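PDB 1NZA: divalent cation tolerance protein from Thermus thermophilus, which is probably involved in resistance to heavy metals, working as a homotrimer of the CutA family. Local coordinates for residues A15-K20 and K72-Y77; L55-T60 and P65-R70. All coordinates share one frame; numbering follows the deposited sequence.

Contact 1. Residues A15-K20 and K72-Y77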
loop_
_atom_site.group_PDB
_atom_site.type_symbol
_atom_site.label_atom_id
_atom_site.label_comp_id
_atom_site.label_asym_id
_atom_site.label_seq_id
_atom_site.Cartn_x
_atom_site.Cartn_y
_atom_site.Cartn_z
ATOM N N ALA A 15 15.823 -7.404 1.571
ATOM C CA ALA A 15 14.944 -6.626 0.716
ATOM C C ALA A 15 15.501 -6.548 -0.703
ATOM O O ALA A 15 14.812 -6.861 -1.669
ATOM C CB ALA A 15 14.765 -5.223 1.297
ATOM N N ARG A 16 16.759 -6.140 -0.828
ATOM C CA ARG A 16 17.391 -6.014 -2.136
ATOM C C ARG A 16 17.576 -7.348 -2.854
ATOM O O ARG A 16 17.354 -7.442 -4.063
ATOM C CB ARG A 16 18.741 -5.306 -1.988
ATOM C CG ARG A 16 18.609 -3.867 -1.522
ATOM C CD ARG A 16 19.966 -3.192 -1.453
ATOM N NE ARG A 16 20.583 -3.090 -2.776
ATOM C CZ ARG A 16 20.219 -2.214 -3.707
ATOM N NH1 ARG A 16 20.836 -2.202 -4.883
ATOM N NH2 ARG A 16 19.249 -1.340 -3.463
ATOM N N THR A 17 17.985 -8.371 -2.110
ATOM C CA THR A 17 18.185 -9.698 -2.687
ATOM C C THR A 17 16.876 -10.206 -3.292
ATOM O O THR A 17 16.845 -10.690 -4.430
ATOM C CB THR A 17 18.654 -10.697 -1.621
ATOM O OG1 THR A 17 19.884 -10.239 -1.048
ATOM C CG2 THR A 17 18.859 -12.078 -2.232
ATOM N N ILE A 18 15.788 -10.095 -2.533
ATOM C CA ILE A 18 14.493 -10.545 -3.036
ATOM C C ILE A 18 14.001 -9.681 -4.194
ATOM O O ILE A 18 13.505 -10.198 -5.201
ATOM C CB ILE A 18 13.444 -10.579 -1.904
ATOM C CG1 ILE A 18 13.753 -11.743 -0.961
ATOM C CG2 ILE A 18 12.041 -10.723 -2.475
ATOM C CD1 ILE A 18 12.859 -11.795 0.260
ATOM N N ALA A 19 14.145 -8.366 -4.072
ATOM C CA ALA A 19 13.706 -7.481 -5.147
ATOM C C ALA A 19 14.448 -7.803 -6.439
ATOM O O ALA A 19 13.838 -7.925 -7.501
ATOM C CB ALA A 19 13.939 -6.018 -4.761
ATOM N N LYS A 20 15.768 -7.952 -6.349
ATOM C CA LYS A 20 16.562 -8.247 -7.534
ATOM C C LYS A 20 16.238 -9.616 -8.112
ATOM O O LYS A 20 16.078 -9.764 -9.324
ATOM C CB LYS A 20 18.056 -8.155 -7.212
ATOM C CG LYS A 20 18.530 -6.744 -6.920
ATOM C CD LYS A 20 20.049 -6.654 -6.931
ATOM C CE LYS A 20 20.678 -7.522 -5.857
ATOM N NZ LYS A 20 22.162 -7.385 -5.856
ATOM N N LYS A 72 9.844 -17.718 -0.534
ATOM C CA LYS A 72 10.017 -18.581 0.628
ATOM C C LYS A 72 11.456 -19.082 0.710
ATOM O O LYS A 72 12.005 -19.238 1.799
ATOM C CB LYS A 72 9.049 -19.762 0.562
ATOM C CG LYS A 72 7.595 -19.355 0.725
ATOM C CD LYS A 72 6.663 -20.539 0.551
ATOM C CE LYS A 72 5.213 -20.095 0.644
ATOM N NZ LYS A 72 4.275 -21.208 0.344
ATOM N N ALA A 73 12.065 -19.314 -0.450
ATOM C CA ALA A 73 13.441 -19.798 -0.523
ATOM C C ALA A 73 14.447 -18.743 -0.071
ATOM O O ALA A 73 15.353 -19.030 0.714
ATOM C CB ALA A 73 13.763 -20.239 -1.947
ATOM N N LEU A 74 14.282 -17.524 -0.575
ATOM C CA LEU A 74 15.175 -16.419 -0.241
ATOM C C LEU A 74 14.906 -15.820 1.137
ATOM O O LEU A 74 15.838 -15.451 1.847
ATOM C CB LEU A 74 15.065 -15.321 -1.303
ATOM C CG LEU A 74 15.503 -15.672 -2.731
ATOM C CD1 LEU A 74 15.101 -14.558 -3.679
ATOM C CD2 LEU A 74 17.011 -15.896 -2.776
ATOM N N HIS A 75 13.636 -15.728 1.518
ATOM C CA HIS A 75 13.266 -15.150 2.808
ATOM C C HIS A 75 13.776 -16.025 3.954
ATOM O O HIS A 75 13.594 -17.242 3.950
ATOM C CB HIS A 75 11.742 -14.992 2.888
ATOM C CG HIS A 75 11.286 -13.944 3.858
ATOM N ND1 HIS A 75 11.464 -14.056 5.220
ATOM C CD2 HIS A 75 10.637 -12.771 3.659
ATOM C CE1 HIS A 75 10.941 -13.000 5.820
ATOM N NE2 HIS A 75 10.433 -12.205 4.894
ATOM N N PRO A 76 14.420 -15.409 4.959
ATOM C CA PRO A 76 14.964 -16.140 6.108
ATOM C C PRO A 76 13.955 -16.770 7.066
ATOM O O PRO A 76 14.282 -17.731 7.762
ATOM C CB PRO A 76 15.836 -15.091 6.793
ATOM C CG PRO A 76 15.094 -13.819 6.518
ATOM C CD PRO A 76 14.741 -13.973 5.056
ATOM N N TYR A 77 12.736 -16.242 7.101
ATOM C CA TYR A 77 11.717 -16.763 8.007
ATOM C C TYR A 77 10.791 -17.788 7.354
ATOM O O TYR A 77 10.474 -17.697 6.168
ATOM C CB TYR A 77 10.931 -15.591 8.607
ATOM C CG TYR A 77 11.817 -14.648 9.410
ATOM C CD1 TYR A 77 11.396 -13.356 9.733
ATOM C CD2 TYR A 77 13.091 -15.049 9.835
ATOM C CE1 TYR A 77 12.223 -12.484 10.456
ATOM C CE2 TYR A 77 13.923 -14.188 10.556
ATOM C CZ TYR A 77 13.486 -12.908 10.863
ATOM O OH TYR A 77 14.318 -12.051 11.565
#
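Residues 15-20 of helix 12-24 meet the last turn of helix 64-74, the backbones coming nearest at Ile18 and Leu74, whose CA atoms are 6.5 Å apart. His75 is the first residue to leave helical angles, so the touching surface runs from the helix end into the turn after it. No hydrogen bond joins the segments; the contact is apolar. Leu74 points at the facing helix and lies alongside Ile18, the two running opposite ways, with Leu74 CB 3.8 Å from Ile18 CG1 and Leu74 CD1 4.1 Å from Ile18 CA. Leu74 CD2 also brushes Thr17 CG2, at 4.3 Å. Further out, Ile18 CD1 comes obliquely to the imidazole, 4.2 Å from His75 CD2. Both ring nitrogens are engaged: His75 ND1 accepts a hydrogen bond from the N-H of Tyr77 at 3.2 Å, almost exactly in the ring plane, and NE2 bonds to O of Thr8, which with Glu52 belongs to a sodium site. These two bonds fix the ring's rotation beside Ile18. Val9 of strand 2-9 touches both Ile18 and His75, and Ala15 and Ala19 rest on Ile33 of strand 30-42, so the two helices pack side by side over the sheet, as fits the ferredoxin-like fold.

Contact 2. Residues L55-T60 and P65-R70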
loop_
_atom_site.group_PDB
_atom_site.type_symbol
_atom_site.label_atom_id
_atom_site.label_comp_id
_atom_site.label_asym_id
_atom_site.label_seq_id
_atom_site.Cartn_x
_atom_site.Cartn_y
_atom_site.Cartn_z
ATOM N N LEU A 55 8.156 -4.482 0.735
ATOM C CA LEU A 55 8.401 -4.608 -0.696
ATOM C C LEU A 55 7.029 -4.534 -1.367
ATOM O O LEU A 55 6.102 -5.231 -0.941
ATOM C CB LEU A 55 9.026 -5.960 -1.053
ATOM C CG LEU A 55 10.312 -6.458 -0.385
ATOM C CD1 LEU A 55 10.922 -7.534 -1.265
ATOM C CD2 LEU A 55 11.295 -5.332 -0.192
ATOM N N LEU A 56 6.889 -3.664 -2.365
ATOM C CA LEU A 56 5.641 -3.559 -3.135
ATOM C C LEU A 56 6.037 -4.140 -4.484
ATOM O O LEU A 56 6.818 -3.538 -5.222
ATOM C CB LEU A 56 5.199 -2.103 -3.302
ATOM C CG LEU A 56 4.851 -1.311 -2.041
ATOM C CD1 LEU A 56 4.302 0.064 -2.417
ATOM C CD2 LEU A 56 3.827 -2.064 -1.249
ATOM N N VAL A 57 5.498 -5.314 -4.802
ATOM C CA VAL A 57 5.842 -6.020 -6.035
ATOM C C VAL A 57 4.761 -5.989 -7.112
ATOM O O VAL A 57 3.637 -6.419 -6.873
ATOM C CB VAL A 57 6.154 -7.500 -5.720
ATOM C CG1 VAL A 57 6.719 -8.191 -6.958
ATOM C CG2 VAL A 57 7.134 -7.586 -4.550
ATOM N N LYS A 58 5.112 -5.492 -8.297
ATOM C CA LYS A 58 4.169 -5.424 -9.417
ATOM C C LYS A 58 4.309 -6.715 -10.227
ATOM O O LYS A 58 5.314 -6.923 -10.906
ATOM C CB LYS A 58 4.493 -4.222 -10.301
ATOM C CG LYS A 58 4.858 -2.967 -9.524
ATOM C CD LYS A 58 3.752 -2.525 -8.584
ATOM C CE LYS A 58 4.318 -1.626 -7.499
ATOM N NZ LYS A 58 5.210 -0.575 -8.082
ATOM N N THR A 59 3.295 -7.571 -10.171
ATOM C CA THR A 59 3.364 -8.850 -10.871
ATOM C C THR A 59 1.994 -9.295 -11.397
ATOM O O THR A 59 1.099 -8.470 -11.566
ATOM C CB THR A 59 3.941 -9.915 -9.915
ATOM O OG1 THR A 59 4.116 -11.160 -10.604
ATOM C CG2 THR A 59 3.020 -10.104 -8.726
ATOM N N THR A 60 1.846 -10.590 -11.673
ATOM C CA THR A 60 0.582 -11.130 -12.178
ATOM C C THR A 60 0.205 -12.427 -11.461
ATOM O O THR A 60 1.040 -13.069 -10.821
ATOM C CB THR A 60 0.658 -11.434 -13.688
ATOM O OG1 THR A 60 1.523 -12.554 -13.903
ATOM C CG2 THR A 60 1.197 -10.242 -14.446
ATOM N N PRO A 65 2.406 -17.954 -8.202
ATOM C CA PRO A 65 2.810 -19.246 -7.637
ATOM C C PRO A 65 4.329 -19.407 -7.604
ATOM O O PRO A 65 4.890 -19.896 -6.625
ATOM C CB PRO A 65 2.145 -20.257 -8.571
ATOM C CG PRO A 65 0.924 -19.531 -9.033
ATOM C CD PRO A 65 1.449 -18.141 -9.305
ATOM N N LYS A 66 4.985 -18.990 -8.682
ATOM C CA LYS A 66 6.435 -19.086 -8.784
ATOM C C LYS A 66 7.082 -18.048 -7.874
ATOM O O LYS A 66 8.139 -18.287 -7.291
ATOM C CB LYS A 66 6.889 -18.870 -10.230
ATOM C CG LYS A 66 6.416 -19.937 -11.214
ATOM C CD LYS A 66 4.922 -19.843 -11.492
ATOM C CE LYS A 66 4.485 -20.895 -12.505
ATOM N NZ LYS A 66 3.026 -20.825 -12.798
ATOM N N LEU A 67 6.438 -16.895 -7.752
ATOM C CA LEU A 67 6.952 -15.838 -6.894
ATOM C C LEU A 67 6.979 -16.317 -5.449
ATOM O O LEU A 67 7.973 -16.128 -4.745
ATOM C CB LEU A 67 6.083 -14.587 -7.032
ATOM C CG LEU A 67 6.404 -13.388 -6.139
ATOM C CD1 LEU A 67 5.871 -12.123 -6.781
ATOM C CD2 LEU A 67 5.800 -13.591 -4.765
ATOM N N LYS A 68 5.895 -16.943 -4.998
ATOM C CA LYS A 68 5.850 -17.442 -3.628
ATOM C C LYS A 68 6.992 -18.413 -3.360
ATOM O O LYS A 68 7.644 -18.339 -2.320
ATOM C CB LYS A 68 4.529 -18.153 -3.332
ATOM C CG LYS A 68 3.352 -17.228 -3.081
ATOM C CD LYS A 68 2.192 -17.984 -2.434
ATOM C CE LYS A 68 1.733 -19.152 -3.299
ATOM N NZ LYS A 68 0.619 -19.915 -2.668
ATOM N N GLU A 69 7.219 -19.334 -4.294
ATOM C CA GLU A 69 8.287 -20.319 -4.148
ATOM C C GLU A 69 9.647 -19.660 -3.987
ATOM O O GLU A 69 10.409 -20.003 -3.086
ATOM C CB GLU A 69 8.326 -21.259 -5.356
ATOM C CG GLU A 69 7.317 -22.391 -5.294
ATOM C CD GLU A 69 7.429 -23.332 -6.480
ATOM O OE1 GLU A 69 8.549 -23.812 -6.762
ATOM O OE2 GLU A 69 6.394 -23.599 -7.127
ATOM N N ARG A 70 9.950 -18.713 -4.863
ATOM C CA ARG A 70 11.231 -18.027 -4.802
ATOM C C ARG A 70 11.351 -17.208 -3.518
ATOM O O ARG A 70 12.410 -17.176 -2.897
ATOM C CB ARG A 70 11.409 -17.128 -6.029
ATOM C CG ARG A 70 11.303 -17.867 -7.360
ATOM C CD ARG A 70 12.398 -18.922 -7.537
ATOM N NE ARG A 70 13.724 -18.328 -7.699
ATOM C CZ ARG A 70 14.734 -18.502 -6.851
ATOM N NH1 ARG A 70 14.575 -19.258 -5.769
ATOM N NH2 ARG A 70 15.906 -17.923 -7.086
#
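Leu67 rests its CD1 methyl against two neighbouring methyls of strand 47-60, lying over the pair, 4.0 Å from Val57 CG1 and equally 4.0 Å from Thr59 CG2. Its CG lies anti to the backbone N (chi1 176°), which carries the isobutyl group out from helix 64-74 to the strand. The backbones stay well apart, with 8.8 Å between the CA atoms of Thr59 and Leu67, and one leucine bridges the gap. Val57 meets it tip to tip, methyl against methyl, whereas Thr59 runs across it at a slant. Both residues direct their CB atoms to the helix, as expected two positions apart on a strand. In Thr59 the methyl makes the closest approach to Leu67, while OG1, anti to the backbone N (chi1 -176°), is hydrogen-bonded to Leu27 O. That bond satisfies the buried hydroxyl, which sits beside the leucine without pairing across the contact. No hydrogen bond crosses between residues 55-60 and 65-70, and all three touching residues are buried. This is helix-on-sheet packing within the hydrophobic core: Val57 also packs on Val5 and Ile7 of strand 2-9 and on Val31 of strand 30-42, while Leu67 continues onto Leu22 of helix 12-24.

From the N terminus, strand 2-9 leads into helix 12-24, which supplies the first half of contact 1. The chain then runs through strands 30-42 and 47-60; the end of the latter gives the first half of contact 2, and a short turn brings in helix 64-74, closing that small loop. The same helix continues to its C-terminal end and closes the much longer loop of contact 1, inside which contact 2 is nested. Contact 1 joins helix 12-24 to the end of helix 64-74 and the turn after it, contact 2 helix to sheet. With centres about 11 Å apart, they meet directly: Leu55 CD1 lies 3.6 Å from Ile18 CG2, tying both helices and the sheet into one core.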